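PDB 6Z96: TudS from Uncultured bacterium, which desulfurates thiouracil with a [4Fe-4S] cluster in a non-redox reaction that probably passes through a [4Fe-5S] intermediate. Local coordinates for residues A[104-109]-A[128-133]; A[74-79]-A[100-105]; A[124-129]-A[134-139]. All coordinates share one frame; numbering follows the deposited sequence.

Followed from the N terminus, contact 2 comes first: the chain passes through helix 73-90 and strand 94-96 of the parallel sheet, then cluster loop 100-105 returns to the start of the helix. Contact 1 follows, sharing Cys104 and Gly105, and closes over the hairpin 108-110/118-120 onto the end of helix 124-131. Contact 3, opening at Lys124 and sharing Leu128 and Leu129 with contact 1, closes the short turn into edge strand 135-137. Contacts 1 and 3 cross, because 124-129 begins before 128-133 closes contact 1; none lies inside another. Backbone bonds from Pro102 O to Lys124 N and from Ser103 O to Thr125 N also join contacts 2 and 3 directly, so cluster loop, helices and sheet edge are tied together.

Contact 1: residues A[104-109]-A[128-133]; sequences CGSGRI and LLRRHG. With SF4 (iron/sulfur cluster), chain C.
Arg130 turns its CG away from its own carbonyl carbon (chi1 -76°) and runs extended from CG to NE, which carries the guanidinium group from the end of helix 124-131 across to the carbonyl of Ser106. The helix stops there in a Schellman motif: Gly133, with positive phi, is its C-prime residue, and Gly133 N lies 3.1 Å from Arg130 O. On the other side, 104-109 leads from the cluster ligand Cys104 into the hairpin strand 108-110. The join is narrow, burying 89 Å² in all, and rests on one direct bond. Arg130 NH1 donates to Ser106 O at 3.0 Å, with an N-H...O angle of 159°. The donor sits in the carbonyl plane on a lone pair, and the oxygen meets the edge of the guanidinium close to its plane. Beside this bond, Ser106 CB packs 3.6 Å from Arg130 NH2. A water makes a second link, donating to Ser106 O at 3.2 Å and accepting from Arg130 NH2 at 3.1 Å. Further partners fix the rotation of the flat group: Glu122 forms a salt bridge with NH1, and Val136 O accepts from NH2. The turn itself is gathered by Glu99, whose OE1 takes the backbone N-H groups of Ser106, Gly107 and Arg108. At the start of the same segment, Cys104 SG binds the iron atom FE4 of the iron-sulfur cluster at 2.3 Å.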
ATOM      1  N   CYS A 104       4.143   0.394   1.080  1.00 14.70           N
ATOM      2  CA  CYS A 104       2.834   0.101   1.645  1.00 14.52           C
ATOM      3  C   CYS A 104       2.813  -0.234   3.123  1.00 14.99           C
ATOM      4  O   CYS A 104       1.721  -0.289   3.704  1.00 15.49           O
ATOM      5  CB  CYS A 104       2.193  -1.013   0.815  1.00 15.56           C
ATOM      6  SG  CYS A 104       1.879  -0.517  -0.905  1.00 15.99           S
ATOM      7  N   GLY A 105       3.967  -0.441   3.747  1.00 14.92           N
ATOM      8  CA  GLY A 105       4.004  -0.795   5.171  1.00 16.21           C
ATOM      9  C   GLY A 105       3.307   0.229   6.047  1.00 16.69           C
ATOM     10  O   GLY A 105       3.296   1.416   5.700  1.00 17.05           O
ATOM     11  N   SER A 106       2.665  -0.214   7.131  1.00 17.79           N
ATOM     12  CA  SER A 106       1.935   0.746   7.967  1.00 18.86           C
ATOM     13  C   SER A 106       2.261   0.638   9.444  1.00 21.23           C
ATOM     14  O   SER A 106       2.148   1.634  10.146  1.00 22.74           O
ATOM     15  CB  SER A 106       0.435   0.672   7.722  1.00 20.50           C
ATOM     16  OG  SER A 106      -0.050  -0.648   7.916  1.00 21.70           O
ATOM     17  N   GLY A 107       2.670  -0.534   9.885  1.00 21.15           N
ATOM     18  CA  GLY A 107       3.097  -0.767  11.262  1.00 21.76           C
ATOM     19  C   GLY A 107       4.567  -1.130  11.356  1.00 21.96           C
ATOM     20  O   GLY A 107       5.229  -0.818  12.353  1.00 23.51           O
ATOM     21  N   ARG A 108       5.097  -1.788  10.322  0.50 21.18           N
ATOM     22  CA  ARG A 108       6.501  -2.162  10.305  0.50 21.20           C
ATOM     23  C   ARG A 108       7.091  -2.035   8.917  0.50 21.31           C
ATOM     24  O   ARG A 108       6.369  -2.064   7.920  0.50 21.77           O
ATOM     25  CB  ARG A 108       6.709  -3.588  10.853  0.50 22.42           C
ATOM     26  CG  ARG A 108       5.965  -4.646  10.061  0.50 23.89           C
ATOM     27  CD  ARG A 108       6.314  -6.074  10.478  0.50 26.11           C
ATOM     28  NE  ARG A 108       5.380  -7.048   9.907  0.50 27.44           N
ATOM     29  CZ  ARG A 108       5.473  -7.549   8.677  0.50 29.58           C
ATOM     30  NH1 ARG A 108       6.470  -7.187   7.878  0.50 27.37           N
ATOM     31  NH2 ARG A 108       4.579  -8.427   8.243  0.50 30.14           N
ATOM     32  N   ILE A 109       8.409  -1.876   8.859  1.00 20.93           N
ATOM     33  CA  ILE A 109       9.174  -1.837   7.612  1.00 20.51           C
ATOM     34  C   ILE A 109      10.536  -2.464   7.935  1.00 21.53           C
ATOM     35  O   ILE A 109      10.935  -2.538   9.112  1.00 22.82           O
ATOM     36  CB  ILE A 109       9.397  -0.383   7.079  1.00 19.84           C
ATOM     37  CG1 ILE A 109      10.012   0.529   8.182  1.00 20.01           C
ATOM     38  CG2 ILE A 109       8.137   0.226   6.448  1.00 20.60           C
ATOM     39  CD1 ILE A 109      10.473   1.941   7.653  1.00 21.60           C
ATOM     40  N   LEU A 128       2.415   9.311   3.220  1.00 16.13           N
ATOM     41  CA  LEU A 128       1.805  10.425   2.506  1.00 16.43           C
ATOM     42  C   LEU A 128       0.300  10.399   2.664  1.00 17.25           C
ATOM     43  O   LEU A 128      -0.317  11.437   2.936  1.00 18.16           O
ATOM     44  CB  LEU A 128       2.218  10.420   1.023  1.00 16.44           C
ATOM     45  CG  LEU A 128       1.666  11.595   0.226  1.00 18.18           C
ATOM     46  CD1 LEU A 128       2.275  12.899   0.719  1.00 19.28           C
ATOM     47  CD2 LEU A 128       1.979  11.442  -1.243  1.00 19.13           C
ATOM     48  N   LEU A 129      -0.319   9.210   2.553  1.00 16.04           N
ATOM     49  CA  LEU A 129      -1.778   9.125   2.704  1.00 16.58           C
ATOM     50  C   LEU A 129      -2.203   9.542   4.109  1.00 17.87           C
ATOM     51  O   LEU A 129      -3.159  10.318   4.239  1.00 18.59           O
ATOM     52  CB  LEU A 129      -2.284   7.703   2.412  1.00 16.78           C
ATOM     53  CG  LEU A 129      -2.005   7.198   0.985  1.00 18.85           C
ATOM     54  CD1 LEU A 129      -2.597   5.812   0.790  1.00 19.65           C
ATOM     55  CD2 LEU A 129      -2.612   8.142  -0.063  1.00 20.23           C
ATOM     56  N   ARG A 130      -1.476   9.081   5.140  1.00 18.02           N
ATOM     57  CA  ARG A 130      -1.825   9.455   6.531  1.00 19.17           C
ATOM     58  C   ARG A 130      -1.690  10.965   6.753  1.00 20.90           C
ATOM     59  O   ARG A 130      -2.514  11.555   7.447  1.00 22.03           O
ATOM     60  CB  ARG A 130      -0.969   8.674   7.535  1.00 19.29           C
ATOM     61  CG  ARG A 130      -1.459   7.235   7.654  1.00 19.55           C
ATOM     62  CD  ARG A 130      -0.638   6.437   8.651  1.00 20.25           C
ATOM     63  NE  ARG A 130      -1.301   5.172   8.969  1.00 20.81           N
ATOM     64  CZ  ARG A 130      -0.684   4.112   9.477  1.00 21.65           C
ATOM     65  NH1 ARG A 130       0.628   4.142   9.703  1.00 21.10           N
ATOM     66  NH2 ARG A 130      -1.365   2.997   9.728  1.00 21.51           N
ATOM     67  N   ARG A 131      -0.668  11.586   6.154  0.70 20.11           N
ATOM     68  CA  ARG A 131      -0.419  13.038   6.224  0.70 21.52           C
ATOM     69  C   ARG A 131      -1.570  13.845   5.603  0.70 22.06           C
ATOM     70  O   ARG A 131      -1.769  15.023   5.950  0.70 22.93           O
ATOM     71  CB  ARG A 131       0.891  13.296   5.483  0.70 23.79           C
ATOM     72  CG  ARG A 131       1.352  14.681   5.313  0.70 28.41           C
ATOM     73  CD  ARG A 131       2.822  14.653   4.870  0.70 32.18           C
ATOM     74  NE  ARG A 131       3.184  15.975   4.368  0.70 35.44           N
ATOM     75  CZ  ARG A 131       3.626  16.968   5.133  0.70 37.00           C
ATOM     76  NH1 ARG A 131       3.803  16.785   6.436  0.70 36.60           N
ATOM     77  NH2 ARG A 131       3.903  18.148   4.598  0.70 35.34           N
ATOM     78  N   HIS A 132      -2.308  13.242   4.670  1.00 21.83           N
ATOM     79  CA  HIS A 132      -3.448  13.867   4.026  1.00 22.33           C
ATOM     80  C   HIS A 132      -4.800  13.369   4.556  1.00 23.31           C
ATOM     81  O   HIS A 132      -5.820  13.535   3.895  1.00 24.73           O
ATOM     82  CB  HIS A 132      -3.339  13.737   2.503  1.00 22.90           C
ATOM     83  CG  HIS A 132      -2.251  14.588   1.917  1.00 24.26           C
ATOM     84  ND1 HIS A 132      -2.535  15.822   1.337  1.00 26.79           N
ATOM     85  CD2 HIS A 132      -0.914  14.395   1.890  1.00 24.81           C
ATOM     86  CE1 HIS A 132      -1.368  16.326   0.971  1.00 26.92           C
ATOM     87  NE2 HIS A 132      -0.360  15.511   1.284  1.00 26.56           N
ATOM     88  N   GLY A 133      -4.814  12.772   5.738  1.00 24.12           N
ATOM     89  CA  GLY A 133      -6.054  12.377   6.396  1.00 24.35           C
ATOM     90  C   GLY A 133      -6.691  11.063   5.999  1.00 24.71           C
ATOM     91  O   GLY A 133      -7.843  10.799   6.358  1.00 25.78           O
TER
HETATM   92 FE1  SF4 C 301       4.787  -3.773  -3.271  0.80 16.75          FE
HETATM   93 FE2  SF4 C 301       2.233  -4.648  -3.159  0.90 14.54          FE
HETATM   94 FE3  SF4 C 301       2.945  -2.792  -5.066  0.90 14.23          FE
HETATM   95 FE4  SF4 C 301       2.754  -2.084  -2.418  0.90 14.76          FE
HETATM   96  S1  SF4 C 301       1.055  -2.764  -3.838  0.90 14.45           S
HETATM   97  S2  SF4 C 301       4.423  -1.491  -3.848  0.90 15.60           S
HETATM   98  S3  SF4 C 301       3.538  -4.001  -1.384  0.90 15.91           S
HETATM   99  S4  SF4 C 301       3.661  -4.987  -4.888  0.90 15.29           S
HETATM  100  O   HOH W   1      -0.421   1.175  12.033  1.00 34.87           O

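Contact 2: residues A[74-79]-A[100-105]; sequences AEFDRG and GSPSCG. With SF4 (iron/sulfur cluster), chain C.
Phe76, on helix 73-90, pushes its ring against Pro102 and Ser103 of the cluster-binding loop, and this is the tight part of the contact. Its CG stands anti to the carbonyl carbon (chi1 -88°), which sets the ring against the loop. Pro102 CG meets the ring edge, 3.6 Å from Phe76 CE2, while Ser103 OG approaches obliquely, 3.2 Å from that same Phe76 CE2. Glu45 and Leu50 close in on the ring as well. The looser part lies alongside, where backbone and hydroxyl are separated by a water: it donates to Phe76 O at 2.9 Å and to Ser103 OG at 2.9 Å. The loop keeps its shape through an ST motif combined with an ST turn, in which Ser101 OG accepts from Cys104 N (2.9 Å, 177°) and from Ser103 N (3.0 Å). Ser101 OG also stands 3.5 Å from sulfide S3 of the cluster, and Ser103 CB lies 3.9 Å from sulfide S2. Ser103 OG has its main partner in Glu45 OE2, and the water donates to the same hydroxyl. Glu45 lines both the cluster and the hydrogen sulfide pockets, so through it this serine of the cluster pocket is linked to the sulfide site.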
ATOM      1  N   ALA A  74      12.906   8.574  -6.193  1.00 13.66           N
ATOM      2  CA  ALA A  74      12.078   9.301  -7.160  1.00 14.16           C
ATOM      3  C   ALA A  74      10.816   8.512  -7.559  1.00 14.92           C
ATOM      4  O   ALA A  74       9.711   9.060  -7.619  1.00 16.00           O
ATOM      5  CB  ALA A  74      12.891   9.648  -8.400  1.00 15.05           C
ATOM      6  N   GLU A  75      10.990   7.216  -7.804  1.00 15.24           N
ATOM      7  CA  GLU A  75       9.880   6.367  -8.220  1.00 14.24           C
ATOM      8  C   GLU A  75       8.941   6.089  -7.058  1.00 14.46           C
ATOM      9  O   GLU A  75       7.732   6.076  -7.235  1.00 14.53           O
ATOM     10  CB  GLU A  75      10.445   5.055  -8.781  1.00 15.27           C
ATOM     11  CG  GLU A  75      11.173   5.263 -10.112  1.00 18.21           C
ATOM     12  CD  GLU A  75      12.592   5.818 -10.057  1.00 24.19           C
ATOM     13  OE1 GLU A  75      13.202   5.822  -8.963  1.00 22.86           O
ATOM     14  OE2 GLU A  75      13.089   6.283 -11.112  1.00 26.59           O
ATOM     15  N   PHE A  76       9.497   5.889  -5.862  1.00 13.67           N
ATOM     16  CA  PHE A  76       8.657   5.655  -4.679  1.00 14.13           C
ATOM     17  C   PHE A  76       7.804   6.893  -4.385  1.00 14.69           C
ATOM     18  O   PHE A  76       6.630   6.760  -4.054  1.00 15.26           O
ATOM     19  CB  PHE A  76       9.522   5.328  -3.455  1.00 13.83           C
ATOM     20  CG  PHE A  76       9.817   3.858  -3.349  1.00 14.73           C
ATOM     21  CD1 PHE A  76      10.634   3.235  -4.275  1.00 15.61           C
ATOM     22  CD2 PHE A  76       9.247   3.092  -2.347  1.00 15.67           C
ATOM     23  CE1 PHE A  76      10.881   1.871  -4.197  1.00 15.74           C
ATOM     24  CE2 PHE A  76       9.504   1.729  -2.265  1.00 16.33           C
ATOM     25  CZ  PHE A  76      10.319   1.130  -3.187  1.00 15.74           C
ATOM     26  N   ASP A  77       8.401   8.092  -4.504  1.00 13.89           N
ATOM     27  CA  ASP A  77       7.659   9.332  -4.214  1.00 14.14           C
ATOM     28  C   ASP A  77       6.606   9.592  -5.280  1.00 14.95           C
ATOM     29  O   ASP A  77       5.500  10.025  -4.962  1.00 16.10           O
ATOM     30  CB  ASP A  77       8.626  10.519  -4.115  1.00 15.08           C
ATOM     31  CG  ASP A  77       9.517  10.508  -2.876  1.00 18.93           C
ATOM     32  OD1 ASP A  77       9.249   9.705  -1.950  1.00 20.15           O
ATOM     33  OD2 ASP A  77      10.483  11.318  -2.825  1.00 18.56           O
ATOM     34  N   ARG A  78       6.907   9.283  -6.554  1.00 13.98           N
ATOM     35  CA  ARG A  78       5.916   9.412  -7.618  1.00 14.46           C
ATOM     36  C   ARG A  78       4.736   8.493  -7.358  1.00 14.63           C
ATOM     37  O   ARG A  78       3.587   8.915  -7.487  1.00 15.58           O
ATOM     38  CB  ARG A  78       6.564   9.095  -8.983  1.00 15.35           C
ATOM     39  CG  ARG A  78       5.503   9.039 -10.107  1.00 17.89           C
ATOM     40  CD  ARG A  78       6.115   8.820 -11.489  1.00 18.72           C
ATOM     41  NE  ARG A  78       6.399  10.119 -12.094  1.00 20.71           N
ATOM     42  CZ  ARG A  78       6.821  10.285 -13.348  1.00 22.35           C
ATOM     43  NH1 ARG A  78       7.025   9.233 -14.132  1.00 22.57           N
ATOM     44  NH2 ARG A  78       7.033  11.503 -13.825  1.00 23.18           N
ATOM     45  N   GLY A  79       5.013   7.235  -7.016  1.00 14.17           N
ATOM     46  CA  GLY A  79       3.933   6.285  -6.759  1.00 14.91           C
ATOM     47  C   GLY A  79       3.075   6.702  -5.568  1.00 14.97           C
ATOM     48  O   GLY A  79       1.845   6.574  -5.606  1.00 16.22           O
ATOM     49  N   GLY A 100       4.803  -4.210   5.907  1.00 18.21           N
ATOM     50  CA  GLY A 100       6.238  -4.415   5.795  1.00 18.18           C
ATOM     51  C   GLY A 100       6.921  -3.787   4.610  1.00 17.67           C
ATOM     52  O   GLY A 100       8.145  -3.724   4.579  1.00 18.98           O
ATOM     53  N   SER A 101       6.143  -3.314   3.643  1.00 16.48           N
ATOM     54  CA  SER A 101       6.702  -2.788   2.396  1.00 16.00           C
ATOM     55  C   SER A 101       7.304  -1.375   2.559  1.00 16.01           C
ATOM     56  O   SER A 101       6.751  -0.537   3.276  1.00 16.07           O
ATOM     57  CB  SER A 101       5.587  -2.768   1.343  1.00 16.19           C
ATOM     58  OG  SER A 101       5.824  -1.876   0.261  1.00 16.30           O
ATOM     59  N   PRO A 102       8.367  -1.062   1.800  1.00 15.58           N
ATOM     60  CA  PRO A 102       8.907   0.305   1.828  1.00 15.52           C
ATOM     61  C   PRO A 102       7.951   1.329   1.204  1.00 15.26           C
ATOM     62  O   PRO A 102       8.152   2.525   1.423  1.00 16.34           O
ATOM     63  CB  PRO A 102      10.212   0.193   1.019  1.00 16.21           C
ATOM     64  CG  PRO A 102       9.985  -0.977   0.090  1.00 16.66           C
ATOM     65  CD  PRO A 102       9.118  -1.954   0.881  1.00 15.68           C
ATOM     66  N   SER A 103       6.910   0.883   0.459  1.00 14.27           N
ATOM     67  CA  SER A 103       5.836   1.740  -0.024  1.00 14.42           C
ATOM     68  C   SER A 103       4.610   1.624   0.866  1.00 14.90           C
ATOM     69  O   SER A 103       4.078   2.634   1.308  1.00 15.31           O
ATOM     70  CB  SER A 103       5.383   1.360  -1.443  1.00 15.15           C
ATOM     71  OG  SER A 103       6.351   1.693  -2.419  1.00 17.23           O
ATOM     72  N   CYS A 104       4.143   0.394   1.080  1.00 14.70           N
ATOM     73  CA  CYS A 104       2.834   0.101   1.645  1.00 14.52           C
ATOM     74  C   CYS A 104       2.813  -0.234   3.123  1.00 14.99           C
ATOM     75  O   CYS A 104       1.721  -0.289   3.704  1.00 15.49           O
ATOM     76  CB  CYS A 104       2.193  -1.013   0.815  1.00 15.56           C
ATOM     77  SG  CYS A 104       1.879  -0.517  -0.905  1.00 15.99           S
ATOM     78  N   GLY A 105       3.967  -0.441   3.747  1.00 14.92           N
ATOM     79  CA  GLY A 105       4.004  -0.795   5.171  1.00 16.21           C
ATOM     80  C   GLY A 105       3.307   0.229   6.047  1.00 16.69           C
ATOM     81  O   GLY A 105       3.296   1.416   5.700  1.00 17.05           O
TER
HETATM   82 FE1  SF4 C 301       4.787  -3.773  -3.271  0.80 16.75          FE
HETATM   83 FE2  SF4 C 301       2.233  -4.648  -3.159  0.90 14.54          FE
HETATM   84 FE3  SF4 C 301       2.945  -2.792  -5.066  0.90 14.23          FE
HETATM   85 FE4  SF4 C 301       2.754  -2.084  -2.418  0.90 14.76          FE
HETATM   86  S1  SF4 C 301       1.055  -2.764  -3.838  0.90 14.45           S
HETATM   87  S2  SF4 C 301       4.423  -1.491  -3.848  0.90 15.60           S
HETATM   88  S3  SF4 C 301       3.538  -4.001  -1.384  0.90 15.91           S
HETATM   89  S4  SF4 C 301       3.661  -4.987  -4.888  0.90 15.29           S
HETATM   90  O   HOH W   2       5.834   4.510  -2.343  1.00 17.34           O

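Contact 3: residues A[124-129]-A[134-139]; sequences KTTALL and IQVFSE
Val136 points its two methyl branches at different residues of helix 124-131, CG1 at Thr126 and CG2 at Leu129, and so forms the middle of this helix-on-strand packing. The pair completes a beta-alpha-beta crossover: the chain leaves parallel strand 94-96, makes the cluster loop and a hairpin, runs through helix 124-131 and returns as edge strand 135-137 next to 94-96. The torsion of Val136 accounts for the division, since CG1 lies anti to the backbone N (chi1 180°) and CG2 anti to the carbonyl carbon. Val136 CG1 comes within 3.8 Å of Thr126 OG1 and 3.9 Å of Thr126 CG2, so that this single methyl lies between the two branches of the threonine, and the two side chains cross obliquely. The polar partner of Thr126 OG1 is elsewhere: it bonds to Gly105 O and, weakly, to Cys104 O, which joins the helix to the cluster loop. Val136 CG2 instead rests 4.0 Å from Leu129 CB. Nearer the C-terminal end of the helix, Leu129 and Ile134 meet through their branch ends, Leu129 CD2 to Ile134 CD1 at 3.9 Å. Alternation along the strand sends Gln135 away from the helix, while Phe137 packs on helix 142-151. All four touching side chains are buried, and the two segments together hide 245 Å². Where helix gives way to strand, Ile134 CB lies against Leu129 O at 3.4 Å. That carbonyl also takes the second bond of the Schellman motif: Ile134 N donates to Leu129 O at 3.0 Å, approaching from above the carbonyl plane, 39° out of it.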
ATOM      1  N   LYS A 124       6.533   4.746   2.267  1.00 15.79           N
ATOM      2  CA  LYS A 124       6.347   6.092   1.699  1.00 15.52           C
ATOM      3  C   LYS A 124       4.920   6.435   1.314  1.00 15.92           C
ATOM      4  O   LYS A 124       4.504   7.578   1.506  1.00 16.71           O
ATOM      5  CB  LYS A 124       7.211   6.241   0.452  1.00 17.00           C
ATOM      6  CG  LYS A 124       8.682   6.313   0.784  1.00 20.30           C
ATOM      7  CD  LYS A 124       9.009   7.782   0.998  1.00 24.52           C
ATOM      8  CE  LYS A 124      10.404   8.151   0.645  1.00 25.64           C
ATOM      9  NZ  LYS A 124      10.568   9.649   0.653  1.00 21.36           N
ATOM     10  N   THR A 125       4.163   5.471   0.766  1.00 14.75           N
ATOM     11  CA  THR A 125       2.798   5.733   0.360  1.00 14.33           C
ATOM     12  C   THR A 125       1.921   5.863   1.598  1.00 14.97           C
ATOM     13  O   THR A 125       1.159   6.826   1.695  1.00 15.92           O
ATOM     14  CB  THR A 125       2.317   4.646  -0.592  1.00 15.75           C
ATOM     15  OG1 THR A 125       3.065   4.771  -1.819  1.00 15.84           O
ATOM     16  CG2 THR A 125       0.825   4.804  -0.941  1.00 16.44           C
ATOM     17  N   THR A 126       2.060   4.940   2.560  1.00 15.40           N
ATOM     18  CA  THR A 126       1.307   5.055   3.813  1.00 15.32           C
ATOM     19  C   THR A 126       1.540   6.396   4.506  1.00 16.29           C
ATOM     20  O   THR A 126       0.578   7.065   4.896  1.00 17.11           O
ATOM     21  CB  THR A 126       1.729   3.937   4.735  1.00 16.06           C
ATOM     22  OG1 THR A 126       1.324   2.716   4.127  1.00 16.98           O
ATOM     23  CG2 THR A 126       1.106   4.089   6.155  1.00 16.80           C
ATOM     24  N   ALA A 127       2.804   6.826   4.580  1.00 15.85           N
ATOM     25  CA  ALA A 127       3.112   8.105   5.238  1.00 17.02           C
ATOM     26  C   ALA A 127       2.412   9.274   4.563  1.00 17.75           C
ATOM     27  O   ALA A 127       1.853  10.134   5.264  1.00 18.59           O
ATOM     28  CB  ALA A 127       4.623   8.326   5.247  1.00 17.94           C
ATOM     29  N   LEU A 128       2.415   9.311   3.220  1.00 16.13           N
ATOM     30  CA  LEU A 128       1.805  10.425   2.506  1.00 16.43           C
ATOM     31  C   LEU A 128       0.300  10.399   2.664  1.00 17.25           C
ATOM     32  O   LEU A 128      -0.317  11.437   2.936  1.00 18.16           O
ATOM     33  CB  LEU A 128       2.218  10.420   1.023  1.00 16.44           C
ATOM     34  CG  LEU A 128       1.666  11.595   0.226  1.00 18.18           C
ATOM     35  CD1 LEU A 128       2.275  12.899   0.719  1.00 19.28           C
ATOM     36  CD2 LEU A 128       1.979  11.442  -1.243  1.00 19.13           C
ATOM     37  N   LEU A 129      -0.319   9.210   2.553  1.00 16.04           N
ATOM     38  CA  LEU A 129      -1.778   9.125   2.704  1.00 16.58           C
ATOM     39  C   LEU A 129      -2.203   9.542   4.109  1.00 17.87           C
ATOM     40  O   LEU A 129      -3.159  10.318   4.239  1.00 18.59           O
ATOM     41  CB  LEU A 129      -2.284   7.703   2.412  1.00 16.78           C
ATOM     42  CG  LEU A 129      -2.005   7.198   0.985  1.00 18.85           C
ATOM     43  CD1 LEU A 129      -2.597   5.812   0.790  1.00 19.65           C
ATOM     44  CD2 LEU A 129      -2.612   8.142  -0.063  1.00 20.23           C
ATOM     45  N   ILE A 134      -5.977  10.251   5.202  1.00 22.23           N
ATOM     46  CA  ILE A 134      -6.509   8.964   4.776  1.00 21.12           C
ATOM     47  C   ILE A 134      -6.073   7.924   5.785  1.00 21.01           C
ATOM     48  O   ILE A 134      -4.896   7.886   6.170  1.00 21.74           O
ATOM     49  CB  ILE A 134      -6.004   8.672   3.342  1.00 20.56           C
ATOM     50  CG1 ILE A 134      -6.650   9.687   2.366  1.00 21.21           C
ATOM     51  CG2 ILE A 134      -6.280   7.227   2.922  1.00 20.64           C
ATOM     52  CD1 ILE A 134      -5.866   9.929   1.113  1.00 23.06           C
ATOM     53  N   GLN A 135      -7.025   7.106   6.269  1.00 20.43           N
ATOM     54  CA  GLN A 135      -6.688   6.085   7.249  1.00 20.36           C
ATOM     55  C   GLN A 135      -6.150   4.864   6.505  1.00 19.47           C
ATOM     56  O   GLN A 135      -6.784   4.393   5.563  1.00 20.44           O
ATOM     57  CB  GLN A 135      -7.924   5.680   8.050  1.00 22.42           C
ATOM     58  CG  GLN A 135      -8.456   6.830   8.896  1.00 26.66           C
ATOM     59  CD  GLN A 135      -9.653   6.354   9.677  1.00 34.00           C
ATOM     60  OE1 GLN A 135     -10.786   6.818   9.485  1.00 38.37           O
ATOM     61  NE2 GLN A 135      -9.423   5.390  10.546  1.00 33.51           N
ATOM     62  N   VAL A 136      -5.008   4.359   6.948  1.00 18.01           N
ATOM     63  CA  VAL A 136      -4.375   3.196   6.337  1.00 17.78           C
ATOM     64  C   VAL A 136      -4.409   2.031   7.303  1.00 19.01           C
ATOM     65  O   VAL A 136      -3.957   2.144   8.451  1.00 20.57           O
ATOM     66  CB  VAL A 136      -2.913   3.526   5.937  1.00 18.11           C
ATOM     67  CG1 VAL A 136      -2.237   2.298   5.296  1.00 19.42           C
ATOM     68  CG2 VAL A 136      -2.882   4.723   4.982  1.00 18.56           C
ATOM     69  N   PHE A 137      -4.864   0.882   6.806  1.00 18.26           N
ATOM     70  CA  PHE A 137      -4.932  -0.376   7.533  1.00 18.41           C
ATOM     71  C   PHE A 137      -4.122  -1.422   6.792  1.00 18.41           C
ATOM     72  O   PHE A 137      -4.033  -1.358   5.560  1.00 18.61           O
ATOM     73  CB  PHE A 137      -6.387  -0.871   7.570  1.00 19.24           C
ATOM     74  CG  PHE A 137      -7.335   0.042   8.322  1.00 21.41           C
ATOM     75  CD1 PHE A 137      -7.665  -0.218   9.638  1.00 23.78           C
ATOM     76  CD2 PHE A 137      -7.893   1.154   7.706  1.00 23.48           C
ATOM     77  CE1 PHE A 137      -8.539   0.625  10.325  1.00 25.18           C
ATOM     78  CE2 PHE A 137      -8.767   1.989   8.398  1.00 24.45           C
ATOM     79  CZ  PHE A 137      -9.102   1.695   9.685  1.00 24.50           C
ATOM     80  N   SER A 138      -3.546  -2.378   7.520  1.00 17.60           N
ATOM     81  CA  SER A 138      -2.839  -3.481   6.870  1.00 19.01           C
ATOM     82  C   SER A 138      -3.748  -4.701   6.710  1.00 20.03           C
ATOM     83  O   SER A 138      -4.875  -4.723   7.232  1.00 20.45           O
ATOM     84  CB  SER A 138      -1.598  -3.848   7.676  1.00 20.33           C
ATOM     85  OG  SER A 138      -1.977  -4.635   8.798  1.00 21.95           O
ATOM     86  N   GLU A 139      -3.255  -5.749   6.028  1.00 20.11           N
ATOM     87  CA  GLU A 139      -4.011  -6.991   5.888  1.00 20.64           C
ATOM     88  C   GLU A 139      -4.196  -7.698   7.256  1.00 21.24           C
ATOM     89  O   GLU A 139      -4.943  -8.675   7.325  1.00 22.62           O
ATOM     90  CB  GLU A 139      -3.354  -7.924   4.853  1.00 21.38           C
ATOM     91  CG  GLU A 139      -2.065  -8.565   5.324  1.00 22.97           C
ATOM     92  CD  GLU A 139      -0.788  -7.786   5.075  1.00 23.85           C
ATOM     93  OE1 GLU A 139      -0.864  -6.551   4.883  1.00 20.77           O
ATOM     94  OE2 GLU A 139       0.300  -8.408   5.120  1.00 23.60           O
TER